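Ribonucleoside-diphosphate reductase (Pseudomonas aeruginosa, PDB 5IM3) probably catalyses the reduction of ribonucleoside diphosphates to the corresponding deoxyribonucleotides, supplying precursors for DNA synthesis under allosteric control by nucleotides such as dATP. Local coordinates at residues 685-697 with 742-754. Residues are numbered along the deposited sequence; the frame is centred on the assembly and turned at random.
Sequences ADQSMEAISYYAI and VDLSETLDWAPLR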
ATOM      1  N   ALA A 685      27.685  34.219  -9.141  1.00 52.42           N
ATOM      2  CA  ALA A 685      26.636  34.706  -8.247  1.00 52.30           C
ATOM      3  C   ALA A 685      27.226  35.514  -7.100  1.00 53.96           C
ATOM      4  O   ALA A 685      26.653  36.525  -6.679  1.00 51.92           O
ATOM      5  CB  ALA A 685      25.825  33.532  -7.699  1.00 49.74           C
ATOM      6  N   ASP A 686      28.373  35.075  -6.579  1.00 66.71           N
ATOM      7  CA  ASP A 686      29.036  35.797  -5.498  1.00 69.03           C
ATOM      8  C   ASP A 686      29.516  37.165  -5.966  1.00 68.66           C
ATOM      9  O   ASP A 686      29.190  38.192  -5.360  1.00 66.85           O
ATOM     10  CB  ASP A 686      30.207  34.963  -4.973  1.00 72.10           C
ATOM     11  CG  ASP A 686      30.819  35.534  -3.707  1.00 74.93           C
ATOM     12  OD1 ASP A 686      30.791  36.769  -3.524  1.00 74.87           O
ATOM     13  OD2 ASP A 686      31.336  34.740  -2.893  1.00 76.61           O
ATOM     14  N   GLN A 687      30.290  37.193  -7.055  1.00 66.00           N
ATOM     15  CA  GLN A 687      30.956  38.423  -7.470  1.00 65.75           C
ATOM     16  C   GLN A 687      29.986  39.422  -8.090  1.00 65.78           C
ATOM     17  O   GLN A 687      30.165  40.633  -7.927  1.00 67.54           O
ATOM     18  CB  GLN A 687      32.074  38.092  -8.452  1.00 69.24           C
ATOM     19  CG  GLN A 687      33.128  37.168  -7.874  1.00 70.57           C
ATOM     20  CD  GLN A 687      34.118  36.691  -8.913  1.00 71.59           C
ATOM     21  OE1 GLN A 687      34.497  35.520  -8.932  1.00 72.60           O
ATOM     22  NE2 GLN A 687      34.544  37.596  -9.787  1.00 73.15           N
ATOM     23  N   SER A 688      28.968  38.947  -8.809  1.00 63.72           N
ATOM     24  CA  SER A 688      28.004  39.874  -9.394  1.00 62.76           C
ATOM     25  C   SER A 688      27.207  40.586  -8.309  1.00 62.38           C
ATOM     26  O   SER A 688      26.907  41.780  -8.433  1.00 61.92           O
ATOM     27  CB  SER A 688      27.074  39.137 -10.356  1.00 61.03           C
ATOM     28  OG  SER A 688      26.516  37.986  -9.748  1.00 59.75           O
ATOM     29  N   MET A 689      26.860  39.877  -7.232  1.00 62.14           N
ATOM     30  CA  MET A 689      26.168  40.527  -6.125  1.00 62.08           C
ATOM     31  C   MET A 689      27.089  41.489  -5.389  1.00 60.62           C
ATOM     32  O   MET A 689      26.656  42.567  -4.965  1.00 59.77           O
ATOM     33  CB  MET A 689      25.612  39.481  -5.159  1.00 63.34           C
ATOM     34  CG  MET A 689      24.111  39.286  -5.275  1.00 63.86           C
ATOM     35  SD  MET A 689      23.201  40.826  -5.060  1.00 64.56           S
ATOM     36  CE  MET A 689      22.125  40.768  -6.488  1.00 64.70           C
ATOM     37  N   GLU A 690      28.359  41.116  -5.219  1.00 57.81           N
ATOM     38  CA  GLU A 690      29.314  42.013  -4.579  1.00 58.34           C
ATOM     39  C   GLU A 690      29.462  43.307  -5.370  1.00 57.87           C
ATOM     40  O   GLU A 690      29.600  44.388  -4.786  1.00 55.52           O
ATOM     41  CB  GLU A 690      30.665  41.315  -4.432  1.00 60.33           C
ATOM     42  CG  GLU A 690      31.708  42.137  -3.689  1.00 62.15           C
ATOM     43  CD  GLU A 690      33.081  41.486  -3.688  1.00 66.96           C
ATOM     44  OE1 GLU A 690      33.253  40.448  -4.363  1.00 67.13           O
ATOM     45  OE2 GLU A 690      33.990  42.017  -3.016  1.00 68.77           O
ATOM     46  N   ALA A 691      29.439  43.218  -6.702  1.00 58.92           N
ATOM     47  CA  ALA A 691      29.561  44.413  -7.529  1.00 59.61           C
ATOM     48  C   ALA A 691      28.319  45.289  -7.411  1.00 57.94           C
ATOM     49  O   ALA A 691      28.418  46.492  -7.143  1.00 56.92           O
ATOM     50  CB  ALA A 691      29.811  44.019  -8.984  1.00 60.64           C
ATOM     51  N   ILE A 692      27.136  44.703  -7.613  1.00 56.72           N
ATOM     52  CA  ILE A 692      25.896  45.459  -7.461  1.00 58.27           C
ATOM     53  C   ILE A 692      25.814  46.063  -6.064  1.00 58.63           C
ATOM     54  O   ILE A 692      25.423  47.223  -5.894  1.00 57.34           O
ATOM     55  CB  ILE A 692      24.683  44.559  -7.763  1.00 57.21           C
ATOM     56  CG1 ILE A 692      24.737  44.072  -9.212  1.00 60.11           C
ATOM     57  CG2 ILE A 692      23.377  45.309  -7.506  1.00 54.65           C
ATOM     58  CD1 ILE A 692      23.672  43.058  -9.570  1.00 58.95           C
ATOM     59  N   SER A 693      26.193  45.288  -5.047  1.00 63.23           N
ATOM     60  CA  SER A 693      26.107  45.767  -3.670  1.00 68.65           C
ATOM     61  C   SER A 693      26.966  47.005  -3.462  1.00 66.29           C
ATOM     62  O   SER A 693      26.522  47.993  -2.863  1.00 64.96           O
ATOM     63  CB  SER A 693      26.533  44.662  -2.709  1.00 76.13           C
ATOM     64  OG  SER A 693      26.784  45.197  -1.427  1.00 85.23           O
ATOM     65  N   TYR A 694      28.214  46.959  -3.934  1.00 65.56           N
ATOM     66  CA  TYR A 694      29.100  48.111  -3.817  1.00 65.55           C
ATOM     67  C   TYR A 694      28.465  49.348  -4.441  1.00 63.90           C
ATOM     68  O   TYR A 694      28.407  50.414  -3.820  1.00 63.80           O
ATOM     69  CB  TYR A 694      30.440  47.790  -4.482  1.00 67.23           C
ATOM     70  CG  TYR A 694      31.528  48.808  -4.235  1.00 68.31           C
ATOM     71  CD1 TYR A 694      31.621  49.956  -5.009  1.00 69.09           C
ATOM     72  CD2 TYR A 694      32.474  48.613  -3.235  1.00 69.27           C
ATOM     73  CE1 TYR A 694      32.617  50.884  -4.792  1.00 71.40           C
ATOM     74  CE2 TYR A 694      33.477  49.537  -3.012  1.00 70.57           C
ATOM     75  CZ  TYR A 694      33.542  50.671  -3.791  1.00 72.42           C
ATOM     76  OH  TYR A 694      34.538  51.593  -3.572  1.00 77.06           O
ATOM     77  N   TYR A 695      27.967  49.212  -5.672  1.00 61.35           N
ATOM     78  CA  TYR A 695      27.379  50.350  -6.370  1.00 60.36           C
ATOM     79  C   TYR A 695      26.094  50.817  -5.699  1.00 58.46           C
ATOM     80  O   TYR A 695      25.861  52.023  -5.563  1.00 58.65           O
ATOM     81  CB  TYR A 695      27.128  49.977  -7.830  1.00 60.25           C
ATOM     82  CG  TYR A 695      28.397  49.635  -8.570  1.00 61.99           C
ATOM     83  CD1 TYR A 695      29.548  50.388  -8.378  1.00 64.18           C
ATOM     84  CD2 TYR A 695      28.454  48.554  -9.441  1.00 61.98           C
ATOM     85  CE1 TYR A 695      30.708  50.092  -9.034  1.00 65.27           C
ATOM     86  CE2 TYR A 695      29.622  48.249 -10.104  1.00 64.24           C
ATOM     87  CZ  TYR A 695      30.740  49.033  -9.883  1.00 65.58           C
ATOM     88  OH  TYR A 695      31.903  48.752 -10.523  1.00 68.46           O
ATOM     89  N   ALA A 696      25.247  49.880  -5.274  1.00 54.63           N
ATOM     90  CA  ALA A 696      24.010  50.263  -4.604  1.00 57.47           C
ATOM     91  C   ALA A 696      24.306  51.025  -3.318  1.00 55.91           C
ATOM     92  O   ALA A 696      23.730  52.088  -3.061  1.00 55.11           O
ATOM     93  CB  ALA A 696      23.162  49.022  -4.322  1.00 54.36           C
ATOM     94  N   ILE A 697      25.222  50.502  -2.501  1.00 51.12           N
ATOM     95  CA  ILE A 697      25.597  51.200  -1.277  1.00 52.71           C
ATOM     96  C   ILE A 697      26.222  52.548  -1.612  1.00 54.49           C
ATOM     97  O   ILE A 697      25.917  53.565  -0.977  1.00 53.04           O
ATOM     98  CB  ILE A 697      26.537  50.319  -0.431  1.00 54.02           C
ATOM     99  CG1 ILE A 697      25.771  49.093   0.087  1.00 52.34           C
ATOM    100  CG2 ILE A 697      27.130  51.121   0.734  1.00 55.63           C
ATOM    101  CD1 ILE A 697      26.620  48.091   0.843  1.00 50.73           C
ATOM    102  N   VAL A 742      30.034  29.768   5.975  1.00 66.08           N
ATOM    103  CA  VAL A 742      29.757  30.515   4.756  1.00 64.87           C
ATOM    104  C   VAL A 742      31.067  31.082   4.230  1.00 66.77           C
ATOM    105  O   VAL A 742      31.952  31.458   5.006  1.00 67.69           O
ATOM    106  CB  VAL A 742      28.716  31.631   5.000  1.00 64.76           C
ATOM    107  CG1 VAL A 742      29.138  32.525   6.147  1.00 66.05           C
ATOM    108  CG2 VAL A 742      28.483  32.452   3.735  1.00 64.29           C
ATOM    109  N   ASP A 743      31.196  31.119   2.907  1.00 73.10           N
ATOM    110  CA  ASP A 743      32.375  31.702   2.281  1.00 75.64           C
ATOM    111  C   ASP A 743      32.454  33.192   2.590  1.00 74.11           C
ATOM    112  O   ASP A 743      31.444  33.899   2.585  1.00 71.91           O
ATOM    113  CB  ASP A 743      32.326  31.481   0.770  1.00 75.40           C
ATOM    114  CG  ASP A 743      33.547  32.026   0.066  1.00 79.26           C
ATOM    115  OD1 ASP A 743      33.568  33.239  -0.229  1.00 80.01           O
ATOM    116  OD2 ASP A 743      34.484  31.242  -0.196  1.00 81.29           O
ATOM    117  N   LEU A 744      33.668  33.672   2.860  1.00 73.69           N
ATOM    118  CA  LEU A 744      33.893  35.064   3.234  1.00 73.11           C
ATOM    119  C   LEU A 744      34.827  35.780   2.263  1.00 75.25           C
ATOM    120  O   LEU A 744      35.398  36.819   2.610  1.00 77.24           O
ATOM    121  CB  LEU A 744      34.446  35.138   4.662  1.00 74.55           C
ATOM    122  CG  LEU A 744      33.480  35.511   5.793  1.00 74.19           C
ATOM    123  CD1 LEU A 744      32.163  34.755   5.705  1.00 71.94           C
ATOM    124  CD2 LEU A 744      34.143  35.257   7.142  1.00 75.47           C
ATOM    125  N   SER A 745      34.985  35.261   1.047  1.00 72.44           N
ATOM    126  CA  SER A 745      35.917  35.849   0.098  1.00 73.72           C
ATOM    127  C   SER A 745      35.397  37.191  -0.410  1.00 73.39           C
ATOM    128  O   SER A 745      34.195  37.473  -0.400  1.00 70.85           O
ATOM    129  CB  SER A 745      36.158  34.903  -1.080  1.00 74.13           C
ATOM    130  OG  SER A 745      34.992  34.767  -1.875  1.00 72.72           O
ATOM    131  N   GLU A 746      36.334  38.026  -0.863  1.00 76.49           N
ATOM    132  CA  GLU A 746      36.035  39.363  -1.353  1.00 76.24           C
ATOM    133  C   GLU A 746      36.953  39.679  -2.524  1.00 77.52           C
ATOM    134  O   GLU A 746      38.143  39.359  -2.487  1.00 79.52           O
ATOM    135  CB  GLU A 746      36.223  40.417  -0.253  1.00 77.05           C
ATOM    136  CG  GLU A 746      35.461  40.123   1.027  1.00 78.84           C
ATOM    137  CD  GLU A 746      35.749  41.131   2.124  1.00 79.87           C
ATOM    138  OE1 GLU A 746      35.439  40.836   3.298  1.00 77.78           O
ATOM    139  OE2 GLU A 746      36.293  42.212   1.809  1.00 81.21           O
ATOM    140  N   THR A 747      36.400  40.315  -3.557  1.00 76.94           N
ATOM    141  CA  THR A 747      37.166  40.682  -4.742  1.00 79.51           C
ATOM    142  C   THR A 747      37.303  42.188  -4.920  1.00 80.44           C
ATOM    143  O   THR A 747      37.970  42.625  -5.863  1.00 81.86           O
ATOM    144  CB  THR A 747      36.524  40.080  -6.000  1.00 78.71           C
ATOM    145  OG1 THR A 747      35.304  40.768  -6.297  1.00 77.49           O
ATOM    146  CG2 THR A 747      36.232  38.599  -5.799  1.00 78.02           C
ATOM    147  N   LEU A 748      36.697  42.989  -4.047  1.00 83.30           N
ATOM    148  CA  LEU A 748      36.764  44.442  -4.109  1.00 84.30           C
ATOM    149  C   LEU A 748      37.468  44.978  -2.869  1.00 86.02           C
ATOM    150  O   LEU A 748      37.796  44.235  -1.940  1.00 86.59           O
ATOM    151  CB  LEU A 748      35.361  45.054  -4.223  1.00 82.40           C
ATOM    152  CG  LEU A 748      34.780  45.256  -5.625  1.00 83.81           C
ATOM    153  CD1 LEU A 748      34.782  43.968  -6.435  1.00 84.11           C
ATOM    154  CD2 LEU A 748      33.370  45.816  -5.517  1.00 80.25           C
ATOM    155  N   ASP A 749      37.701  46.289  -2.865  1.00 84.63           N
ATOM    156  CA  ASP A 749      38.260  46.992  -1.714  1.00 84.81           C
ATOM    157  C   ASP A 749      37.135  47.775  -1.050  1.00 82.01           C
ATOM    158  O   ASP A 749      36.709  48.816  -1.561  1.00 82.46           O
ATOM    159  CB  ASP A 749      39.400  47.918  -2.128  1.00 86.95           C
ATOM    160  CG  ASP A 749      39.971  48.693  -0.955  1.00 88.12           C
ATOM    161  OD1 ASP A 749      39.825  48.224   0.196  1.00 87.43           O
ATOM    162  OD2 ASP A 749      40.561  49.769  -1.180  1.00 90.10           O
ATOM    163  N   TRP A 750      36.665  47.278   0.091  1.00 78.52           N
ATOM    164  CA  TRP A 750      35.530  47.872   0.781  1.00 74.64           C
ATOM    165  C   TRP A 750      35.936  48.883   1.844  1.00 74.89           C
ATOM    166  O   TRP A 750      35.077  49.640   2.310  1.00 74.51           O
ATOM    167  CB  TRP A 750      34.682  46.776   1.430  1.00 71.39           C
ATOM    168  CG  TRP A 750      33.943  45.930   0.444  1.00 70.64           C
ATOM    169  CD1 TRP A 750      34.421  44.837  -0.221  1.00 70.70           C
ATOM    170  CD2 TRP A 750      32.589  46.104   0.011  1.00 67.68           C
ATOM    171  NE1 TRP A 750      33.448  44.322  -1.045  1.00 68.67           N
ATOM    172  CE2 TRP A 750      32.312  45.081  -0.918  1.00 68.40           C
ATOM    173  CE3 TRP A 750      31.584  47.026   0.318  1.00 65.61           C
ATOM    174  CZ2 TRP A 750      31.071  44.954  -1.540  1.00 65.73           C
ATOM    175  CZ3 TRP A 750      30.354  46.899  -0.302  1.00 63.51           C
ATOM    176  CH2 TRP A 750      30.108  45.870  -1.219  1.00 63.45           C
ATOM    177  N   ALA A 751      37.208  48.916   2.238  1.00 74.36           N
ATOM    178  CA  ALA A 751      37.625  49.836   3.293  1.00 74.01           C
ATOM    179  C   ALA A 751      37.291  51.287   2.976  1.00 73.33           C
ATOM    180  O   ALA A 751      36.784  51.982   3.872  1.00 73.44           O
ATOM    181  CB  ALA A 751      39.124  49.662   3.566  1.00 76.57           C
ATOM    182  N   PRO A 752      37.531  51.805   1.765  1.00 75.21           N
ATOM    183  CA  PRO A 752      37.158  53.205   1.503  1.00 74.70           C
ATOM    184  C   PRO A 752      35.662  53.444   1.563  1.00 73.10           C
ATOM    185  O   PRO A 752      35.226  54.493   2.054  1.00 73.64           O
ATOM    186  CB  PRO A 752      37.718  53.460   0.095  1.00 75.58           C
ATOM    187  CG  PRO A 752      38.753  52.405  -0.110  1.00 76.95           C
ATOM    188  CD  PRO A 752      38.235  51.207   0.618  1.00 75.46           C
ATOM    189  N   LEU A 753      34.856  52.504   1.065  1.00 70.07           N
ATOM    190  CA  LEU A 753      33.408  52.669   1.129  1.00 69.13           C
ATOM    191  C   LEU A 753      32.888  52.484   2.550  1.00 69.13           C
ATOM    192  O   LEU A 753      31.918  53.142   2.943  1.00 69.39           O
ATOM    193  CB  LEU A 753      32.725  51.686   0.178  1.00 66.12           C
ATOM    194  CG  LEU A 753      31.212  51.853   0.019  1.00 64.51           C
ATOM    195  CD1 LEU A 753      30.870  53.231  -0.534  1.00 65.17           C
ATOM    196  CD2 LEU A 753      30.644  50.760  -0.876  1.00 62.93           C
ATOM    197  N   ARG A 754      33.515  51.601   3.332  1.00 68.95           N
ATOM    198  CA  ARG A 754      33.145  51.454   4.734  1.00 69.83           C
ATOM    199  C   ARG A 754      33.361  52.743   5.516  1.00 71.26           C
ATOM    200  O   ARG A 754      32.761  52.916   6.583  1.00 69.64           O
ATOM    201  CB  ARG A 754      33.945  50.312   5.371  1.00 70.86           C
ATOM    202  CG  ARG A 754      33.596  50.035   6.832  1.00 69.91           C
ATOM    203  CD  ARG A 754      34.389  48.861   7.392  1.00 70.28           C
ATOM    204  NE  ARG A 754      33.949  47.583   6.834  1.00 70.26           N
ATOM    205  CZ  ARG A 754      34.530  46.960   5.812  1.00 71.23           C
ATOM    206  NH1 ARG A 754      35.593  47.481   5.215  1.00 74.01           N
ATOM    207  NH2 ARG A 754      34.045  45.802   5.383  1.00 70.42           N
TER
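E690 reaches from the helix into 746-750 and spends both carboxylate oxygens there. OE2 takes the T747 backbone N on its syn lone pair at 3.0 Å and W750 NE1 on its anti lone pair at 3.1 Å. The indole bond is nearly straight (172°), and carboxylate and ring are nearly coplanar, so this N-H enters in plane. L748 N adds a weak bond to the same oxygen. OE1 receives T747 OG1 at 2.8 Å, but from above the carboxylate plane. An extended chain, with CG opposite the backbone N (chi1 -176°), carries the acid out to the loop, and its CG rests at the indole edge. These donors should stabilise the anionic form of the buried acid.

One turn on, Y694 turns a ring edge toward the face of the W750 six-membered ring: centroids are 5.2 Å apart and planes 67° apart, a T-shaped pair. L753 CD2 sits over one face of the tyrosine, 3.8 Å from its centroid, as a CH-pi contact, while L748 CD2 packs against Y694 CB. I697 extends this apolar patch, its CG2 meeting L753 CD2 at 3.9 Å.

At the other end, D686 OD2 and D743 OD1 approach to 3.8 Å, and K868 bridges the two carboxylates with salt bridges to both. D743 OD1 accepts S745 N, which closes an Asx turn, and S745 OG as well. The W869 ring meets that of W750 with nearly parallel planes, and its NE1 hydrogen-bonds to D686 OD1, so one outside residue touches both ends of the contact. D749 OD1 accepts a weak capping bond from A751 N, in the turn leading into the following helix. The arrangement is a loop laid along helix 679-707 in the reductase barrel domain, held chiefly by one acid's bonds to the T747 amide and hydroxyl and the W750 indole, away from the nucleotide sites.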